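Local coordinates for iron-sulfur cluster assembly scaffold protein NifU (Fervidobacterium islandicum, PDB 6A6F) that probably serves as a scaffold or sulfur-transfer partner in the SUF system of iron-sulfur cluster assembly, and carries a zinc ion bound by three cysteines and an aspartate, at residues Y13-F19 against N70-E74; I23-V29 against T42-F47; G49-V55 against I76-K81. One frame throughout, in Å; residues are numbered along the deposited sequence.

Contact 1 of 3, residues Y13-F19 against N70-E74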
loop_
_atom_site.group_PDB
_atom_site.type_symbol
_atom_site.label_atom_id
_atom_site.label_comp_id
_atom_site.label_asym_id
_atom_site.label_seq_id
_atom_site.Cartn_x
_atom_site.Cartn_y
_atom_site.Cartn_z
ATOM N N TYR A 13 -4.970 -7.286 7.089
ATOM C CA TYR A 13 -5.776 -6.081 7.201
ATOM C C TYR A 13 -5.374 -4.942 6.249
ATOM O O TYR A 13 -6.198 -4.116 5.928
ATOM C CB TYR A 13 -5.884 -5.594 8.658
ATOM C CG TYR A 13 -7.052 -6.265 9.350
ATOM C CD1 TYR A 13 -8.349 -5.769 9.194
ATOM C CD2 TYR A 13 -6.865 -7.423 10.109
ATOM C CE1 TYR A 13 -9.427 -6.395 9.770
ATOM C CE2 TYR A 13 -7.937 -8.065 10.712
ATOM C CZ TYR A 13 -9.209 -7.543 10.552
ATOM O OH TYR A 13 -10.269 -8.173 11.142
ATOM N N SER A 14 -4.116 -4.887 5.808
ATOM C CA SER A 14 -3.665 -3.812 4.906
ATOM C C SER A 14 -4.281 -3.974 3.522
ATOM O O SER A 14 -4.347 -3.025 2.785
ATOM C CB SER A 14 -2.134 -3.809 4.693
ATOM O OG SER A 14 -1.737 -4.978 3.950
ATOM N N LYS A 15 -4.692 -5.180 3.170
ATOM C CA LYS A 15 -5.245 -5.465 1.859
ATOM C C LYS A 15 -6.756 -5.395 1.833
ATOM O O LYS A 15 -7.358 -5.508 0.756
ATOM C CB LYS A 15 -4.837 -6.876 1.404
ATOM C CG LYS A 15 -3.383 -6.985 0.977
ATOM C CD LYS A 15 -3.097 -8.275 0.230
ATOM C CE LYS A 15 -3.142 -9.507 1.149
ATOM N NZ LYS A 15 -1.894 -9.622 1.952
ATOM N N LEU A 16 -7.381 -5.196 2.990
ATOM C CA LEU A 16 -8.844 -5.220 3.058
ATOM C C LEU A 16 -9.439 -4.120 2.180
ATOM O O LEU A 16 -8.958 -2.990 2.193
ATOM C CB LEU A 16 -9.292 -5.056 4.511
ATOM C CG LEU A 16 -10.647 -5.568 4.896
ATOM C CD1 LEU A 16 -10.675 -7.097 4.771
ATOM C CD2 LEU A 16 -10.984 -5.140 6.311
ATOM N N LYS A 17 -10.485 -4.480 1.427
ATOM C CA LYS A 17 -11.139 -3.592 0.494
ATOM C C LYS A 17 -12.493 -3.043 0.908
ATOM O O LYS A 17 -12.917 -2.038 0.384
ATOM C CB LYS A 17 -11.397 -4.344 -0.830
ATOM C CG LYS A 17 -10.158 -4.789 -1.599
ATOM C CD LYS A 17 -9.167 -3.657 -1.755
ATOM C CE LYS A 17 -8.030 -4.084 -2.680
ATOM N NZ LYS A 17 -7.039 -2.981 -2.834
ATOM N N LYS A 18 -13.184 -3.703 1.809
ATOM C CA LYS A 18 -14.592 -3.343 2.076
ATOM C C LYS A 18 -14.813 -1.928 2.643
ATOM O O LYS A 18 -15.874 -1.400 2.467
ATOM C CB LYS A 18 -15.218 -4.363 2.982
ATOM C CG LYS A 18 -14.577 -4.383 4.325
ATOM C CD LYS A 18 -14.614 -5.799 4.878
ATOM C CE LYS A 18 -16.022 -6.282 5.007
ATOM N NZ LYS A 18 -15.975 -7.614 5.637
ATOM N N PHE A 19 -13.783 -1.295 3.244
ATOM C CA PHE A 19 -13.912 0.082 3.755
ATOM C C PHE A 19 -13.258 1.149 2.916
ATOM O O PHE A 19 -13.249 2.310 3.306
ATOM C CB PHE A 19 -13.442 0.215 5.231
ATOM C CG PHE A 19 -13.985 -0.815 6.118
ATOM C CD1 PHE A 19 -15.325 -1.063 6.149
ATOM C CD2 PHE A 19 -13.139 -1.615 6.848
ATOM C CE1 PHE A 19 -15.828 -2.077 6.937
ATOM C CE2 PHE A 19 -13.609 -2.623 7.645
ATOM C CZ PHE A 19 -14.966 -2.865 7.667
ATOM N N ASN A 70 -8.106 0.061 8.667
ATOM C CA ASN A 70 -9.120 -0.885 8.501
ATOM C C ASN A 70 -9.556 -1.491 9.844
ATOM O O ASN A 70 -10.730 -1.761 10.021
ATOM C CB ASN A 70 -8.666 -1.987 7.535
ATOM C CG ASN A 70 -8.779 -1.561 6.083
ATOM O OD1 ASN A 70 -9.820 -1.085 5.678
ATOM N ND2 ASN A 70 -7.709 -1.732 5.298
ATOM N N VAL A 71 -8.623 -1.769 10.749
ATOM C CA VAL A 71 -8.986 -2.358 12.040
ATOM C C VAL A 71 -9.785 -1.295 12.813
ATOM O O VAL A 71 -10.795 -1.620 13.418
ATOM C CB VAL A 71 -7.790 -2.888 12.812
ATOM C CG1 VAL A 71 -8.177 -3.299 14.197
ATOM C CG2 VAL A 71 -7.172 -4.079 12.066
ATOM N N MET A 72 -9.376 -0.049 12.716
ATOM C CA MET A 72 -10.106 1.039 13.368
ATOM C C MET A 72 -11.568 1.083 12.902
ATOM O O MET A 72 -12.504 1.141 13.752
ATOM C CB MET A 72 -9.454 2.380 13.126
ATOM C CG MET A 72 -10.132 3.550 13.774
ATOM S SD MET A 72 -9.484 5.146 13.275
ATOM C CE MET A 72 -10.238 5.412 11.661
ATOM N N ILE A 73 -11.757 1.086 11.581
ATOM C CA ILE A 73 -13.093 1.218 11.017
ATOM C C ILE A 73 -13.945 0.069 11.474
ATOM O O ILE A 73 -15.068 0.247 11.909
ATOM C CB ILE A 73 -13.055 1.329 9.456
ATOM C CG1 ILE A 73 -12.446 2.693 9.128
ATOM C CG2 ILE A 73 -14.456 1.141 8.844
ATOM C CD1 ILE A 73 -12.106 2.878 7.665
ATOM N N GLU A 74 -13.407 -1.128 11.354
ATOM C CA GLU A 74 -14.146 -2.332 11.724
ATOM C C GLU A 74 -14.584 -2.253 13.193
ATOM O O GLU A 74 -15.649 -2.744 13.573
ATOM C CB GLU A 74 -13.259 -3.546 11.469
ATOM C CG GLU A 74 -13.799 -4.862 11.931
ATOM C CD GLU A 74 -12.716 -5.932 11.840
ATOM O OE1 GLU A 74 -11.915 -6.042 12.813
ATOM O OE2 GLU A 74 -12.654 -6.602 10.785
HETATM O O HOH W 1 -6.858 -1.484 2.412
HETATM O O HOH W 2 -10.886 -1.623 3.291
#

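Contact 2 of 3, residues I23-V29 against T42-F47. With NI (nickel (II) ion), chain H.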
loop_
_atom_site.group_PDB
_atom_site.type_symbol
_atom_site.label_atom_id
_atom_site.label_comp_id
_atom_site.label_asym_id
_atom_site.label_seq_id
_atom_site.Cartn_x
_atom_site.Cartn_y
_atom_site.Cartn_z
ATOM N N ILE A 23 -17.898 8.178 0.778
ATOM C CA ILE A 23 -19.303 8.162 1.080
ATOM C C ILE A 23 -19.844 9.463 0.522
ATOM O O ILE A 23 -19.330 10.526 0.847
ATOM C CB ILE A 23 -19.553 8.074 2.582
ATOM C CG1 ILE A 23 -19.177 6.704 3.103
ATOM C CG2 ILE A 23 -21.028 8.316 2.890
ATOM C CD1 ILE A 23 -19.185 6.623 4.601
ATOM N N GLU A 24 -20.849 9.360 -0.342
ATOM C CA GLU A 24 -21.451 10.531 -0.937
ATOM C C GLU A 24 -22.308 11.249 0.123
ATOM O O GLU A 24 -22.994 10.595 0.905
ATOM C CB GLU A 24 -22.277 10.141 -2.179
ATOM C CG GLU A 24 -22.758 11.373 -2.945
ATOM C CD GLU A 24 -23.452 11.078 -4.280
ATOM O OE1 GLU A 24 -24.015 9.965 -4.468
ATOM O OE2 GLU A 24 -23.450 11.999 -5.137
ATOM N N ASN A 25 -22.234 12.576 0.137
ATOM C CA ASN A 25 -22.868 13.403 1.140
ATOM C C ASN A 25 -22.546 12.987 2.569
ATOM O O ASN A 25 -23.416 12.908 3.433
ATOM C CB ASN A 25 -24.379 13.426 0.912
ATOM C CG ASN A 25 -24.739 13.908 -0.480
ATOM O OD1 ASN A 25 -24.243 14.921 -0.914
ATOM N ND2 ASN A 25 -25.627 13.190 -1.164
ATOM N N ALA A 26 -21.283 12.668 2.810
ATOM C CA ALA A 26 -20.826 12.292 4.127
ATOM C C ALA A 26 -21.148 13.409 5.101
ATOM O O ALA A 26 -21.136 14.555 4.747
ATOM C CB ALA A 26 -19.321 12.063 4.094
ATOM N N HIS A 27 -21.423 13.049 6.332
ATOM C CA HIS A 27 -21.665 13.992 7.373
ATOM C C HIS A 27 -20.349 14.612 7.811
ATOM O O HIS A 27 -20.309 15.735 8.295
ATOM C CB HIS A 27 -22.328 13.282 8.528
ATOM C CG HIS A 27 -23.673 12.734 8.187
ATOM N ND1 HIS A 27 -24.299 11.783 8.947
ATOM C CD2 HIS A 27 -24.494 12.973 7.126
ATOM C CE1 HIS A 27 -25.468 11.487 8.399
ATOM N NE2 HIS A 27 -25.604 12.194 7.290
ATOM N N LYS A 28 -19.248 13.902 7.655
ATOM C CA LYS A 28 -17.946 14.496 7.993
ATOM C C LYS A 28 -16.860 13.827 7.124
ATOM O O LYS A 28 -16.914 12.621 6.904
ATOM C CB LYS A 28 -17.699 14.330 9.493
ATOM C CG LYS A 28 -16.356 14.790 10.024
ATOM C CD LYS A 28 -16.168 16.268 9.723
ATOM C CE LYS A 28 -14.886 16.775 10.340
ATOM N NZ LYS A 28 -14.656 18.190 9.929
ATOM N N VAL A 29 -15.941 14.643 6.613
ATOM C CA VAL A 29 -14.796 14.201 5.847
ATOM C C VAL A 29 -13.562 14.811 6.489
ATOM O O VAL A 29 -13.519 16.039 6.653
ATOM C CB VAL A 29 -14.809 14.735 4.399
ATOM C CG1 VAL A 29 -13.588 14.224 3.641
ATOM C CG2 VAL A 29 -16.079 14.324 3.650
ATOM N N THR A 42 -8.064 9.817 3.958
ATOM C CA THR A 42 -9.260 10.658 4.074
ATOM C C THR A 42 -10.372 9.803 4.637
ATOM O O THR A 42 -10.708 8.780 4.063
ATOM C CB THR A 42 -9.690 11.194 2.711
ATOM O OG1 THR A 42 -8.642 12.019 2.242
ATOM C CG2 THR A 42 -10.976 12.040 2.794
ATOM N N LEU A 43 -10.884 10.171 5.805
ATOM C CA LEU A 43 -11.957 9.436 6.403
ATOM C C LEU A 43 -13.320 10.065 6.067
ATOM O O LEU A 43 -13.503 11.267 6.200
ATOM C CB LEU A 43 -11.764 9.394 7.903
ATOM C CG LEU A 43 -10.498 8.782 8.447
ATOM C CD1 LEU A 43 -10.489 8.939 9.968
ATOM C CD2 LEU A 43 -10.494 7.321 8.063
ATOM N N TYR A 44 -14.285 9.226 5.721
ATOM C CA TYR A 44 -15.690 9.650 5.407
ATOM C C TYR A 44 -16.617 9.060 6.496
ATOM O O TYR A 44 -16.533 7.881 6.767
ATOM C CB TYR A 44 -16.149 9.099 4.030
ATOM C CG TYR A 44 -15.378 9.697 2.899
ATOM C CD1 TYR A 44 -14.160 9.201 2.557
ATOM C CD2 TYR A 44 -15.847 10.827 2.212
ATOM C CE1 TYR A 44 -13.419 9.755 1.526
ATOM C CE2 TYR A 44 -15.098 11.405 1.205
ATOM C CZ TYR A 44 -13.880 10.848 0.884
ATOM O OH TYR A 44 -13.108 11.382 -0.085
ATOM N N PHE A 45 -17.475 9.870 7.129
ATOM C CA PHE A 45 -18.358 9.383 8.188
ATOM C C PHE A 45 -19.834 9.599 7.864
ATOM O O PHE A 45 -20.186 10.641 7.296
ATOM C CB PHE A 45 -18.089 10.120 9.515
ATOM C CG PHE A 45 -16.702 9.924 10.064
ATOM C CD1 PHE A 45 -15.667 10.707 9.630
ATOM C CD2 PHE A 45 -16.471 8.986 11.046
ATOM C CE1 PHE A 45 -14.396 10.550 10.159
ATOM C CE2 PHE A 45 -15.212 8.802 11.570
ATOM C CZ PHE A 45 -14.179 9.599 11.130
ATOM N N LEU A 46 -20.669 8.629 8.260
ATOM C CA LEU A 46 -22.096 8.842 8.478
ATOM C C LEU A 46 -22.365 8.548 9.940
ATOM O O LEU A 46 -21.891 7.511 10.450
ATOM C CB LEU A 46 -23.006 7.898 7.673
ATOM C CG LEU A 46 -22.991 8.090 6.154
ATOM C CD1 LEU A 46 -23.733 6.953 5.457
ATOM C CD2 LEU A 46 -23.629 9.403 5.732
ATOM N N PHE A 47 -23.220 9.388 10.536
ATOM C CA PHE A 47 -23.644 9.321 11.928
ATOM C C PHE A 47 -25.168 9.297 12.008
ATOM O O PHE A 47 -25.865 9.800 11.117
ATOM C CB PHE A 47 -23.222 10.594 12.685
ATOM C CG PHE A 47 -21.741 10.946 12.589
ATOM C CD1 PHE A 47 -20.796 10.097 13.035
ATOM C CD2 PHE A 47 -21.347 12.171 12.127
ATOM C CE1 PHE A 47 -19.425 10.425 12.985
ATOM C CE2 PHE A 47 -20.005 12.523 12.053
ATOM C CZ PHE A 47 -19.032 11.647 12.496
HETATM NI NI NI H . -12.367 18.718 10.292
HETATM O O HOH W 3 -10.131 19.969 10.196
HETATM O O HOH W 4 -12.872 18.342 12.627
#

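Contact 3 of 3, residues G49-V55 against I76-K81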
loop_
_atom_site.group_PDB
_atom_site.type_symbol
_atom_site.label_atom_id
_atom_site.label_comp_id
_atom_site.label_asym_id
_atom_site.label_seq_id
_atom_site.Cartn_x
_atom_site.Cartn_y
_atom_site.Cartn_z
ATOM N N GLY A 49 -27.017 10.718 15.062
ATOM C CA GLY A 49 -26.805 11.353 16.329
ATOM C C GLY A 49 -25.395 11.070 16.739
ATOM O O GLY A 49 -24.469 11.495 16.056
ATOM N N ASP A 50 -25.224 10.368 17.862
ATOM C CA ASP A 50 -23.883 10.077 18.358
ATOM C C ASP A 50 -23.366 8.748 17.866
ATOM O O ASP A 50 -22.215 8.427 18.124
ATOM C CB ASP A 50 -23.822 10.096 19.870
ATOM C CG ASP A 50 -23.970 11.482 20.417
ATOM O OD1 ASP A 50 -24.871 12.211 19.927
ATOM O OD2 ASP A 50 -23.190 11.853 21.329
ATOM N N LYS A 51 -24.211 7.961 17.209
ATOM C CA LYS A 51 -23.778 6.653 16.727
ATOM C C LYS A 51 -23.038 6.805 15.371
ATOM O O LYS A 51 -23.477 7.535 14.498
ATOM C CB LYS A 51 -24.953 5.685 16.625
ATOM C CG LYS A 51 -24.555 4.313 16.118
ATOM C CD LYS A 51 -25.646 3.270 16.304
ATOM C CE LYS A 51 -25.440 2.110 15.348
ATOM N NZ LYS A 51 -26.732 1.472 14.977
ATOM N N ILE A 52 -21.934 6.081 15.218
ATOM C CA ILE A 52 -21.165 6.055 13.952
ATOM C C ILE A 52 -21.809 4.934 13.143
ATOM O O ILE A 52 -21.721 3.786 13.504
ATOM C CB ILE A 52 -19.662 5.733 14.177
ATOM C CG1 ILE A 52 -18.977 6.819 15.013
ATOM C CG2 ILE A 52 -18.919 5.578 12.835
ATOM C CD1 ILE A 52 -17.667 6.392 15.611
ATOM N N VAL A 53 -22.463 5.297 12.056
ATOM C CA VAL A 53 -23.197 4.350 11.235
ATOM C C VAL A 53 -22.341 3.758 10.101
ATOM O O VAL A 53 -22.469 2.601 9.779
ATOM C CB VAL A 53 -24.412 5.052 10.591
ATOM C CG1 VAL A 53 -25.149 4.101 9.680
ATOM C CG2 VAL A 53 -25.345 5.558 11.665
ATOM N N ASP A 54 -21.527 4.587 9.472
ATOM C CA ASP A 54 -20.616 4.121 8.420
ATOM C C ASP A 54 -19.342 4.918 8.388
ATOM O O ASP A 54 -19.343 6.109 8.691
ATOM C CB ASP A 54 -21.300 4.165 7.052
ATOM C CG ASP A 54 -20.643 3.221 6.025
ATOM O OD1 ASP A 54 -19.548 2.606 6.274
ATOM O OD2 ASP A 54 -21.238 3.092 4.945
ATOM N N VAL A 55 -18.250 4.249 8.029
ATOM C CA VAL A 55 -16.982 4.880 7.841
ATOM C C VAL A 55 -16.292 4.207 6.603
ATOM O O VAL A 55 -16.256 3.009 6.485
ATOM C CB VAL A 55 -16.080 4.758 9.082
ATOM C CG1 VAL A 55 -14.895 5.669 8.948
ATOM C CG2 VAL A 55 -16.809 5.138 10.369
ATOM N N ILE A 76 -14.955 0.653 15.097
ATOM C CA ILE A 76 -15.743 1.806 15.521
ATOM C C ILE A 76 -17.128 1.893 14.949
ATOM O O ILE A 76 -17.958 2.635 15.492
ATOM C CB ILE A 76 -15.067 3.163 15.332
ATOM C CG1 ILE A 76 -14.837 3.530 13.849
ATOM C CG2 ILE A 76 -13.785 3.232 16.144
ATOM C CD1 ILE A 76 -14.037 4.813 13.631
ATOM N N ILE A 77 -17.393 1.170 13.845
ATOM C CA ILE A 77 -18.711 1.210 13.255
ATOM C C ILE A 77 -19.702 0.664 14.262
ATOM O O ILE A 77 -19.516 -0.409 14.783
ATOM C CB ILE A 77 -18.785 0.455 11.913
ATOM C CG1 ILE A 77 -18.143 1.324 10.834
ATOM C CG2 ILE A 77 -20.218 0.198 11.485
ATOM C CD1 ILE A 77 -18.109 0.657 9.472
ATOM N N GLY A 78 -20.777 1.408 14.471
ATOM C CA GLY A 78 -21.820 1.020 15.417
ATOM C C GLY A 78 -21.572 1.507 16.833
ATOM O O GLY A 78 -22.421 1.342 17.708
ATOM N N LYS A 79 -20.409 2.066 17.110
ATOM C CA LYS A 79 -20.160 2.624 18.439
ATOM C C LYS A 79 -20.590 4.087 18.446
ATOM O O LYS A 79 -20.830 4.682 17.383
ATOM C CB LYS A 79 -18.672 2.540 18.754
ATOM C CG LYS A 79 -18.044 1.140 18.660
ATOM C CD LYS A 79 -18.284 0.288 19.892
ATOM C CE LYS A 79 -17.291 -0.878 20.009
ATOM N NZ LYS A 79 -17.512 -1.855 18.903
ATOM N N THR A 80 -20.606 4.691 19.627
ATOM C CA THR A 80 -20.815 6.119 19.747
ATOM C C THR A 80 -19.535 6.888 19.495
ATOM O O THR A 80 -18.423 6.366 19.586
ATOM C CB THR A 80 -21.381 6.538 21.141
ATOM O OG1 THR A 80 -20.470 6.162 22.156
ATOM C CG2 THR A 80 -22.691 5.844 21.434
ATOM N N LYS A 81 -19.688 8.158 19.196
ATOM C CA LYS A 81 -18.539 9.005 19.118
ATOM C C LYS A 81 -17.630 8.885 20.328
ATOM O O LYS A 81 -16.399 8.811 20.181
ATOM C CB LYS A 81 -18.973 10.422 18.934
ATOM C CG LYS A 81 -19.484 10.641 17.542
ATOM C CD LYS A 81 -19.868 12.081 17.341
ATOM C CE LYS A 81 -20.851 12.177 16.184
ATOM N NZ LYS A 81 -21.115 13.616 16.002
#

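Contact 1 of 3, residues Y13-F19 against N70-E74
Two aromatic side chains and one asparagine hold the C-terminal part of helix 8-14 and the loop beyond it against helix 63-76, burying 450 Å² between Tyr13-Phe19 and Asn70-Glu74. Tyr13 adopts an m rotamer (chi1 -88°), which lays its ring over Val71: CG2 of Val71 sits 3.7 Å from the ring centroid and 20° off its normal, a CH-pi contact. The same conformation carries the Tyr13 hydroxyl to the carboxylate of Glu74, where OH donates to OE2 at 2.9 Å; Glu74, extended at chi1 and chi2 (both t), meets it although its CA-CB bond points sideways. Phe19, also m, makes the same kind of contact with Ile73, two residues further along the helix, with Ile73 CG2 3.6 Å from its ring centroid and 18° off the normal. Between the rings Asn70, again m, points its amide at the facing backbone. ND2 of Asn70 donates directly to the carbonyl of helical Tyr13 (ND2 to O 2.9 Å, 133°), and one water accepts from ND2 while donating to the carbonyls of Ser14 and Leu16; OD1 reaches Phe19 N through a second water. Beyond the pair, Asn70 and Ile73 rest on strand 51-58, where Phe19 also bonds by backbone to Phe57, while Met72 packs on helix 118-135.

Contact 2 of 3, residues I23-V29 against T42-F47
Ile23 opens the segment with its CB 3.8 Å from Tyr44 CB and its CG2 3.8 Å from Leu46 CG, an apolar patch at the start of a type II turn that ends at Ala26. Ala26 places CB 4.1 Å from Tyr44 CD2. At His27 the backbone reaches the neighbouring strand: its N donates to Phe45 O (2.9 Å, 137°), while ND1 accepts from Phe47 N (3.1 Å, 174°) and Leu46 CD2 lies over the imidazole face, 3.8 Å from the centroid. Lys28 N also points at Phe45 O, but weakly (3.4 Å), so His27 and Lys28 both face Phe45 in a classic beta bulge, at the entry to the antiparallel hairpin of strands 28-34 and 39-48. Lys28 O then accepts from Phe45 N (2.8 Å, 154°) in a hydrogen-bonded pair. The Lys28 side chain leads away to a nickel ion, NZ at 2.4 Å, which Glu30 and two waters also bind. Val29 faces Tyr44 as a non-hydrogen-bonded pair, its CG2 3.8 Å from Tyr44 CD2.

Contact 3 of 3, residues G49-V55 against I76-K81
Ile76, at the end of helix 63-76, brings its CB within 4.2 Å of Ile52 CD1 and its CD1 within 4.3 Å of Val55 CG2. Ile77 is the first residue to leave helical geometry; its CG1 lies 4.1 Å from Val55 CG2. Gly78 N donates to Ile52 O (2.7 Å, 154°), and its phi of 89° in the type II turn Ile76-Lys79 would jam a CB against the preceding carbonyl. Lys79 N closes that turn on Ile76 O (3.0 Å), and its own carbonyl accepts from Ile52 N (2.8 Å, 172°), so Ile52 is held through both N and O. Thr80 bridges Lys51 at a CA-CA distance of 4.3 Å and caps the next helix. Lys81 N donates to Asp50 O (2.8 Å, 149°), and its side chain forms a cation-pi contact with Phe47. Three main-chain bonds therefore dock an interhelical loop on strand 51-58, an outermost strand of the chain's three-stranded sheet: the loop linking helices 63-76 and 81-95, with Thr80 as N-cap, laid along the edge strand.

Overall arrangement
Contact 2 is the surface contact, whereas contacts 1 and 3 are partly buried. Contacts 2 and 3 share the antiparallel sheet: Leu46 and Val53 are probably hydrogen-bonded (Leu46 O to Val53 N, 2.8 Å), and so are Leu46 and Asp54 (Leu46 N to Asp54 O, 2.9 Å). Helix 63-76 supplies contact 1 with Asn70-Glu74 and leads at Ile76 into the loop of contact 3; contact 1 abuts strand 51-58, where Ile73 CG2 lies 3.5 Å from Val55 O. Main-chain bonds dominate contact 3, and contact 2 adds an imidazole acceptor to them; contact 1 instead relies on side chains, ring faces and waters. Contact 2 is nested within the chain loop of contact 1.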